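Side-chain contact in TadZ (PDB 4LDA), which is the CheY-like N-terminal domain of a longer pilus assembly protein, which as a whole probably binds and hydrolyses ATP: residues S79-G84 and R118-R123. Residues are numbered along the deposited sequence; the frame is centred on the assembly and turned at random.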
loop_
_atom_site.group_PDB
_atom_site.type_symbol
_atom_site.label_atom_id
_atom_site.label_comp_id
_atom_site.label_asym_id
_atom_site.label_seq_id
_atom_site.Cartn_x
_atom_site.Cartn_y
_atom_site.Cartn_z
ATOM N N SER A 79 6.392 3.885 1.292
ATOM C CA SER A 79 5.096 4.554 1.206
ATOM C C SER A 79 3.999 3.508 1.403
ATOM O O SER A 79 3.871 2.592 0.594
ATOM C CB SER A 79 4.930 5.301 -0.117
ATOM O OG SER A 79 5.948 6.259 -0.326
ATOM N N VAL A 80 3.261 3.601 2.515
ATOM C CA VAL A 80 2.167 2.678 2.792
ATOM C C VAL A 80 0.859 3.404 2.393
ATOM O O VAL A 80 0.581 4.498 2.888
ATOM C CB VAL A 80 2.166 2.142 4.255
ATOM C CG1 VAL A 80 0.981 1.217 4.505
ATOM C CG2 VAL A 80 3.465 1.417 4.576
ATOM N N VAL A 81 0.103 2.810 1.457
ATOM C CA VAL A 81 -1.184 3.328 0.983
ATOM C C VAL A 81 -2.287 2.395 1.474
ATOM O O VAL A 81 -2.299 1.218 1.122
ATOM C CB VAL A 81 -1.234 3.506 -0.569
ATOM C CG1 VAL A 81 -2.580 4.070 -1.010
ATOM C CG2 VAL A 81 -0.093 4.396 -1.068
ATOM N N ALA A 82 -3.204 2.918 2.296
ATOM C CA ALA A 82 -4.320 2.127 2.822
ATOM C C ALA A 82 -5.478 2.097 1.832
ATOM O O ALA A 82 -5.684 3.049 1.094
ATOM C CB ALA A 82 -4.781 2.687 4.159
ATOM N N ILE A 83 -6.198 0.980 1.790
ATOM C CA ILE A 83 -7.366 0.751 0.935
ATOM C C ILE A 83 -8.539 0.448 1.875
ATOM O O ILE A 83 -8.446 -0.468 2.680
ATOM C CB ILE A 83 -7.129 -0.370 -0.124
ATOM C CG1 ILE A 83 -5.923 -0.095 -1.030
ATOM C CG2 ILE A 83 -8.393 -0.670 -0.953
ATOM C CD1 ILE A 83 -5.398 -1.390 -1.743
ATOM N N GLY A 84 -9.549 1.302 1.883
ATOM C CA GLY A 84 -10.681 1.091 2.758
ATOM C C GLY A 84 -11.819 2.040 2.492
ATOM O O GLY A 84 -11.769 2.841 1.552
ATOM N N ARG A 118 2.613 8.608 -9.366
ATOM C CA ARG A 118 3.387 9.742 -9.901
ATOM C C ARG A 118 3.857 10.661 -8.791
ATOM O O ARG A 118 5.050 11.002 -8.734
ATOM C CB ARG A 118 2.541 10.587 -10.873
ATOM C CG ARG A 118 2.672 10.323 -12.360
ATOM C CD ARG A 118 1.965 11.438 -13.134
ATOM N NE ARG A 118 2.697 12.718 -13.097
ATOM C CZ ARG A 118 2.404 13.759 -12.316
ATOM N NH1 ARG A 118 1.367 13.707 -11.486
ATOM N NH2 ARG A 118 3.139 14.862 -12.366
ATOM N N ARG A 119 2.884 11.070 -7.914
ATOM C CA ARG A 119 3.099 11.987 -6.803
ATOM C C ARG A 119 4.094 11.415 -5.807
ATOM O O ARG A 119 5.011 12.128 -5.405
ATOM C CB ARG A 119 1.787 12.344 -6.085
ATOM C CG ARG A 119 0.835 13.232 -6.877
ATOM C CD ARG A 119 -0.301 13.812 -6.026
ATOM N NE ARG A 119 -1.046 12.840 -5.205
ATOM C CZ ARG A 119 -2.176 12.242 -5.570
ATOM N NH1 ARG A 119 -2.714 12.489 -6.761
ATOM N NH2 ARG A 119 -2.784 11.397 -4.744
ATOM N N LEU A 120 3.936 10.131 -5.440
ATOM C CA LEU A 120 4.825 9.453 -4.500
ATOM C C LEU A 120 6.243 9.280 -5.067
ATOM O O LEU A 120 7.198 9.274 -4.279
ATOM C CB LEU A 120 4.264 8.092 -4.111
ATOM C CG LEU A 120 3.011 8.053 -3.236
ATOM C CD1 LEU A 120 2.557 6.619 -3.073
ATOM C CD2 LEU A 120 3.239 8.702 -1.867
ATOM N N GLY A 121 6.363 9.176 -6.399
ATOM C CA GLY A 121 7.642 9.064 -7.095
ATOM C C GLY A 121 8.407 10.372 -7.140
ATOM O O GLY A 121 9.637 10.382 -7.002
ATOM N N GLY A 122 7.667 11.478 -7.306
ATOM C CA GLY A 122 8.209 12.835 -7.358
ATOM C C GLY A 122 8.618 13.417 -6.021
ATOM O O GLY A 122 9.231 14.476 -5.988
ATOM N N ARG A 123 8.312 12.713 -4.925
ATOM C CA ARG A 123 8.534 13.057 -3.516
ATOM C C ARG A 123 10.008 13.037 -3.092
ATOM O O ARG A 123 10.397 13.841 -2.245
ATOM C CB ARG A 123 7.783 12.033 -2.644
ATOM C CG ARG A 123 6.835 12.596 -1.611
ATOM C CD ARG A 123 6.276 11.485 -0.721
ATOM N NE ARG A 123 7.299 10.887 0.147
ATOM C CZ ARG A 123 7.534 11.253 1.407
ATOM N NH1 ARG A 123 6.797 12.197 1.983
ATOM N NH2 ARG A 123 8.492 10.659 2.110
HETATM O O HOH W 1 8.484 8.155 -1.696
#
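L120 sets its two methyl groups against S79 and V81, two residues apart on strand 79-83, which runs between strands 51-55 and 102-104. L120 CD1 is shared between them. L120 CD1 lies 4.0 Å from V81 CG2 and the same distance from S79 CB. L120 CD2 turns to the serine alone and meets S79 OG at 4.0 Å. The leucine fork therefore covers the serine with both branches and the valine with one. The side chains of V81 and L120 meet at a slant. In V81 the methyl CG1 is anti to the backbone N (chi1 -179°), which turns CG2 anti to the carbonyl carbon and into contact with the leucine.

One water joins S79 and L120 on the polar side. This water donates to L120 O over 3.1 Å and lies 3.5 Å from S79 OG in a weak bond. It also sits in the plane of the R123 guanidinium, at its edge.

The backbones stay well apart, with S79 CA and L120 CA 7.5 Å from each other. The side chains of S79, V81 and L120 all leave the backbone toward the opposite segment. L120 lies near the C-terminal end of the helix that begins at 110, where G122 N bonds to R118 O at 3.0 Å. S79 and V81 are fixed by backbone hydrogen bonds to strand 51-55, at L52 for both and at I54 for V81. Around the contact, V81 also packs on F53 and I104, and L120 touches R101 and D102.

The contact thus lays the C-terminal helix over one face of the parallel sheet, as expected of a CheY-like receiver fold. Its interface is small, 119 Å² in all. Direct contact rests on van der Waals packing, while the single water supplies a polar link whose serine end is weak.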